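Local coordinates for protein glucose-6-phosphate isomerase (Chlamydia trachomatis D/UW-3/CX, PDB 6OTU) that catalyses the reversible isomerization of glucose-6-phosphate to fructose-6-phosphate, at residues A[147-155]-A[276-284]. Residues are numbered along the deposited sequence; the frame is centred on the assembly and turned at random.
Sequences AKFSTLVQI and VGGVVLGFA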
ATOM      1  N   ALA A 147     -11.301 -27.427  18.492  1.00 44.66           N
ATOM      2  CA  ALA A 147     -12.478 -27.805  19.260  1.00 45.09           C
ATOM      3  C   ALA A 147     -12.703 -26.897  20.461  1.00 48.15           C
ATOM      4  O   ALA A 147     -13.849 -26.740  20.903  1.00 53.33           O
ATOM      5  CB  ALA A 147     -12.362 -29.259  19.719  1.00 43.49           C
ATOM      6  N   LYS A 148     -11.645 -26.272  20.974  1.00 45.30           N
ATOM      7  CA  LYS A 148     -11.716 -25.498  22.209  1.00 46.42           C
ATOM      8  C   LYS A 148     -11.799 -23.990  21.997  1.00 49.93           C
ATOM      9  O   LYS A 148     -12.362 -23.299  22.853  1.00 59.83           O
ATOM     10  CB  LYS A 148     -10.505 -25.812  23.096  1.00 47.09           C
ATOM     11  CG  LYS A 148     -10.860 -25.942  24.564  1.00 58.96           C
ATOM     12  CD  LYS A 148      -9.647 -26.250  25.432  1.00 57.35           C
ATOM     13  CE  LYS A 148      -9.536 -27.729  25.695  1.00 55.58           C
ATOM     14  NZ  LYS A 148      -8.338 -28.060  26.531  1.00 61.75           N
ATOM     15  N   PHE A 149     -11.270 -23.455  20.888  1.00 43.50           N
ATOM     16  CA  PHE A 149     -11.174 -22.014  20.664  1.00 40.40           C
ATOM     17  C   PHE A 149     -11.890 -21.594  19.386  1.00 41.28           C
ATOM     18  O   PHE A 149     -11.809 -22.272  18.356  1.00 35.50           O
ATOM     19  CB  PHE A 149      -9.722 -21.560  20.577  1.00 42.15           C
ATOM     20  CG  PHE A 149      -8.860 -22.048  21.711  1.00 45.43           C
ATOM     21  CD1 PHE A 149      -8.801 -21.348  22.907  1.00 46.94           C
ATOM     22  CD2 PHE A 149      -8.099 -23.194  21.575  1.00 37.04           C
ATOM     23  CE1 PHE A 149      -7.992 -21.791  23.950  1.00 45.53           C
ATOM     24  CE2 PHE A 149      -7.294 -23.639  22.616  1.00 37.30           C
ATOM     25  CZ  PHE A 149      -7.240 -22.943  23.800  1.00 39.38           C
ATOM     26  N   SER A 150     -12.573 -20.453  19.457  1.00 38.04           N
ATOM     27  CA  SER A 150     -13.196 -19.825  18.304  1.00 34.40           C
ATOM     28  C   SER A 150     -12.336 -18.729  17.689  1.00 41.95           C
ATOM     29  O   SER A 150     -12.611 -18.309  16.563  1.00 47.98           O
ATOM     30  CB  SER A 150     -14.545 -19.234  18.729  1.00 35.07           C
ATOM     31  OG  SER A 150     -14.327 -18.267  19.743  1.00 35.02           O
ATOM     32  N   THR A 151     -11.291 -18.289  18.384  1.00 39.60           N
ATOM     33  CA  THR A 151     -10.585 -17.048  18.089  1.00 38.99           C
ATOM     34  C   THR A 151      -9.082 -17.252  18.206  1.00 39.44           C
ATOM     35  O   THR A 151      -8.607 -17.778  19.215  1.00 39.74           O
ATOM     36  CB  THR A 151     -11.037 -15.960  19.067  1.00 40.46           C
ATOM     37  OG1 THR A 151     -12.459 -15.815  18.968  1.00 42.51           O
ATOM     38  CG2 THR A 151     -10.357 -14.637  18.774  1.00 41.07           C
ATOM     39  N   LEU A 152      -8.333 -16.818  17.195  1.00 35.79           N
ATOM     40  CA  LEU A 152      -6.876 -16.864  17.233  1.00 36.07           C
ATOM     41  C   LEU A 152      -6.321 -15.457  17.029  1.00 38.51           C
ATOM     42  O   LEU A 152      -6.757 -14.738  16.120  1.00 37.29           O
ATOM     43  CB  LEU A 152      -6.315 -17.827  16.168  1.00 31.28           C
ATOM     44  CG  LEU A 152      -4.802 -18.091  16.238  1.00 31.17           C
ATOM     45  CD1 LEU A 152      -4.487 -19.507  15.852  1.00 40.81           C
ATOM     46  CD2 LEU A 152      -3.990 -17.124  15.375  1.00 32.90           C
ATOM     47  N   VAL A 153      -5.347 -15.076  17.858  1.00 41.47           N
ATOM     48  CA  VAL A 153      -4.687 -13.769  17.779  1.00 38.65           C
ATOM     49  C   VAL A 153      -3.199 -13.993  17.553  1.00 30.60           C
ATOM     50  O   VAL A 153      -2.502 -14.505  18.435  1.00 30.87           O
ATOM     51  CB  VAL A 153      -4.911 -12.927  19.040  1.00 39.42           C
ATOM     52  CG1 VAL A 153      -4.128 -11.618  18.937  1.00 30.70           C
ATOM     53  CG2 VAL A 153      -6.403 -12.662  19.246  1.00 36.13           C
ATOM     54  N   GLN A 154      -2.704 -13.615  16.384  1.00 33.36           N
ATOM     55  CA  GLN A 154      -1.283 -13.746  16.096  1.00 34.24           C
ATOM     56  C   GLN A 154      -0.576 -12.467  16.513  1.00 31.77           C
ATOM     57  O   GLN A 154      -0.856 -11.394  15.971  1.00 30.11           O
ATOM     58  CB  GLN A 154      -1.034 -14.031  14.618  1.00 37.25           C
ATOM     59  CG  GLN A 154       0.428 -14.222  14.280  1.00 39.30           C
ATOM     60  CD  GLN A 154       0.683 -15.398  13.343  1.00 40.18           C
ATOM     61  OE1 GLN A 154       0.015 -16.440  13.419  1.00 34.10           O
ATOM     62  NE2 GLN A 154       1.671 -15.241  12.462  1.00 35.82           N
ATOM     63  N   ILE A 155       0.322 -12.588  17.485  1.00 30.61           N
ATOM     64  CA  ILE A 155       1.186 -11.507  17.932  1.00 37.10           C
ATOM     65  C   ILE A 155       2.532 -11.692  17.247  1.00 39.60           C
ATOM     66  O   ILE A 155       3.191 -12.723  17.423  1.00 42.66           O
ATOM     67  CB  ILE A 155       1.340 -11.498  19.464  1.00 31.12           C
ATOM     68  CG1 ILE A 155      -0.010 -11.236  20.144  1.00 31.07           C
ATOM     69  CG2 ILE A 155       2.380 -10.472  19.895  1.00 35.34           C
ATOM     70  CD1 ILE A 155       0.046 -11.188  21.662  1.00 31.53           C
ATOM     71  N   VAL A 276       5.317 -20.556  11.225  1.00 31.32           N
ATOM     72  CA  VAL A 276       4.914 -19.153  11.297  1.00 35.79           C
ATOM     73  C   VAL A 276       3.537 -18.955  10.661  1.00 34.46           C
ATOM     74  O   VAL A 276       2.673 -18.253  11.211  1.00 35.83           O
ATOM     75  CB  VAL A 276       5.976 -18.257  10.632  1.00 39.03           C
ATOM     76  CG1 VAL A 276       5.465 -16.807  10.507  1.00 36.01           C
ATOM     77  CG2 VAL A 276       7.268 -18.319  11.413  1.00 30.88           C
ATOM     78  N   GLY A 277       3.319 -19.561   9.489  1.00 30.98           N
ATOM     79  CA  GLY A 277       2.003 -19.595   8.879  1.00 31.05           C
ATOM     80  C   GLY A 277       1.189 -20.826   9.249  1.00 39.95           C
ATOM     81  O   GLY A 277      -0.045 -20.796   9.208  1.00 38.57           O
ATOM     82  N   GLY A 278       1.862 -21.915   9.624  1.00 33.96           N
ATOM     83  CA  GLY A 278       1.161 -23.181   9.798  1.00 37.84           C
ATOM     84  C   GLY A 278       0.112 -23.152  10.894  1.00 38.28           C
ATOM     85  O   GLY A 278      -0.978 -23.710  10.738  1.00 32.68           O
ATOM     86  N   VAL A 279       0.424 -22.500  12.018  1.00 40.93           N
ATOM     87  CA  VAL A 279      -0.501 -22.477  13.150  1.00 44.62           C
ATOM     88  C   VAL A 279      -1.769 -21.699  12.797  1.00 41.17           C
ATOM     89  O   VAL A 279      -2.885 -22.214  12.917  1.00 44.07           O
ATOM     90  CB  VAL A 279       0.182 -21.902  14.405  1.00 32.57           C
ATOM     91  CG1 VAL A 279      -0.841 -21.719  15.502  1.00 32.91           C
ATOM     92  CG2 VAL A 279       1.312 -22.813  14.867  1.00 32.83           C
ATOM     93  N   VAL A 280      -1.619 -20.447  12.364  1.00 38.64           N
ATOM     94  CA  VAL A 280      -2.807 -19.634  12.118  1.00 36.95           C
ATOM     95  C   VAL A 280      -3.615 -20.204  10.960  1.00 33.95           C
ATOM     96  O   VAL A 280      -4.847 -20.303  11.037  1.00 32.67           O
ATOM     97  CB  VAL A 280      -2.428 -18.157  11.888  1.00 40.73           C
ATOM     98  CG1 VAL A 280      -1.522 -17.989  10.675  1.00 37.39           C
ATOM     99  CG2 VAL A 280      -3.694 -17.309  11.756  1.00 39.36           C
ATOM    100  N   LEU A 281      -2.943 -20.611   9.879  1.00 34.85           N
ATOM    101  CA  LEU A 281      -3.655 -21.185   8.743  1.00 32.26           C
ATOM    102  C   LEU A 281      -4.313 -22.499   9.130  1.00 32.80           C
ATOM    103  O   LEU A 281      -5.483 -22.736   8.809  1.00 39.86           O
ATOM    104  CB  LEU A 281      -2.703 -21.387   7.563  1.00 35.26           C
ATOM    105  CG  LEU A 281      -2.063 -20.118   6.975  1.00 39.83           C
ATOM    106  CD1 LEU A 281      -1.040 -20.481   5.905  1.00 37.22           C
ATOM    107  CD2 LEU A 281      -3.103 -19.165   6.422  1.00 31.67           C
ATOM    108  N   GLY A 282      -3.576 -23.369   9.825  1.00 32.95           N
ATOM    109  CA  GLY A 282      -4.154 -24.636  10.246  1.00 33.54           C
ATOM    110  C   GLY A 282      -5.368 -24.474  11.145  1.00 33.84           C
ATOM    111  O   GLY A 282      -6.359 -25.193  11.000  1.00 43.49           O
ATOM    112  N   PHE A 283      -5.317 -23.516  12.074  1.00 38.94           N
ATOM    113  CA  PHE A 283      -6.453 -23.283  12.962  1.00 38.76           C
ATOM    114  C   PHE A 283      -7.650 -22.730  12.197  1.00 38.64           C
ATOM    115  O   PHE A 283      -8.790 -23.168  12.408  1.00 37.42           O
ATOM    116  CB  PHE A 283      -6.040 -22.335  14.088  1.00 33.75           C
ATOM    117  CG  PHE A 283      -7.158 -21.956  15.019  1.00 36.90           C
ATOM    118  CD1 PHE A 283      -7.464 -22.745  16.117  1.00 41.60           C
ATOM    119  CD2 PHE A 283      -7.888 -20.792  14.816  1.00 34.50           C
ATOM    120  CE1 PHE A 283      -8.492 -22.388  16.988  1.00 39.49           C
ATOM    121  CE2 PHE A 283      -8.908 -20.434  15.682  1.00 36.15           C
ATOM    122  CZ  PHE A 283      -9.212 -21.232  16.770  1.00 35.72           C
ATOM    123  N   ALA A 284      -7.414 -21.757  11.314  1.00 36.46           N
ATOM    124  CA  ALA A 284      -8.505 -21.163  10.552  1.00 37.51           C
ATOM    125  C   ALA A 284      -9.209 -22.209   9.703  1.00 38.57           C
ATOM    126  O   ALA A 284     -10.425 -22.392   9.805  1.00 40.70           O
ATOM    127  CB  ALA A 284      -7.982 -20.026   9.666  1.00 37.75           C
TER
HETATM  128  O   HOH W   1       0.851 -19.028  13.017  1.00 35.12           O
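The side chains of Leu152 and Phe283 carry the apolar part of this contact, passing alongside each other in opposite directions, with Leu152 CB 3.6 Å from Phe283 CD2. The leucine's two methyls divide the work: CD1 rests against Phe283 CB and CG, while CD2 meets Val280 CG2 at 3.6 Å, the two side chains crossing at about a right angle. With its CG anti to the backbone N (chi1 176°), Phe283 sends its ring toward the start of the strand, where Phe149 O lies near the ring plane, 3.2 Å from Phe283 CZ. The hydrogen bond to that carbonyl oxygen comes from Lys179 NZ. Such packing illustrates how an alpha/beta sandwich is built: strand 151-155, inside the parallel five-stranded sheet of a SIS-type domain, is covered by helix 275-285, whose segment 276-284 runs nearly antiparallel to it (161°). Polar contacts gather at the other end of the helix segment, where the side chain of Val276 comes within about 7 Å of bound glucose-6-phosphate. A bridging water donates to Gln154 OE1 and Val276 O, each at 2.7 Å, and accepts from Val280 N at 2.9 Å. Gln154 NE2 adds a weak bond to Val276 O (3.4 Å), but its stronger partner is the carbonyl of Ser160, a residue of the ligand pocket.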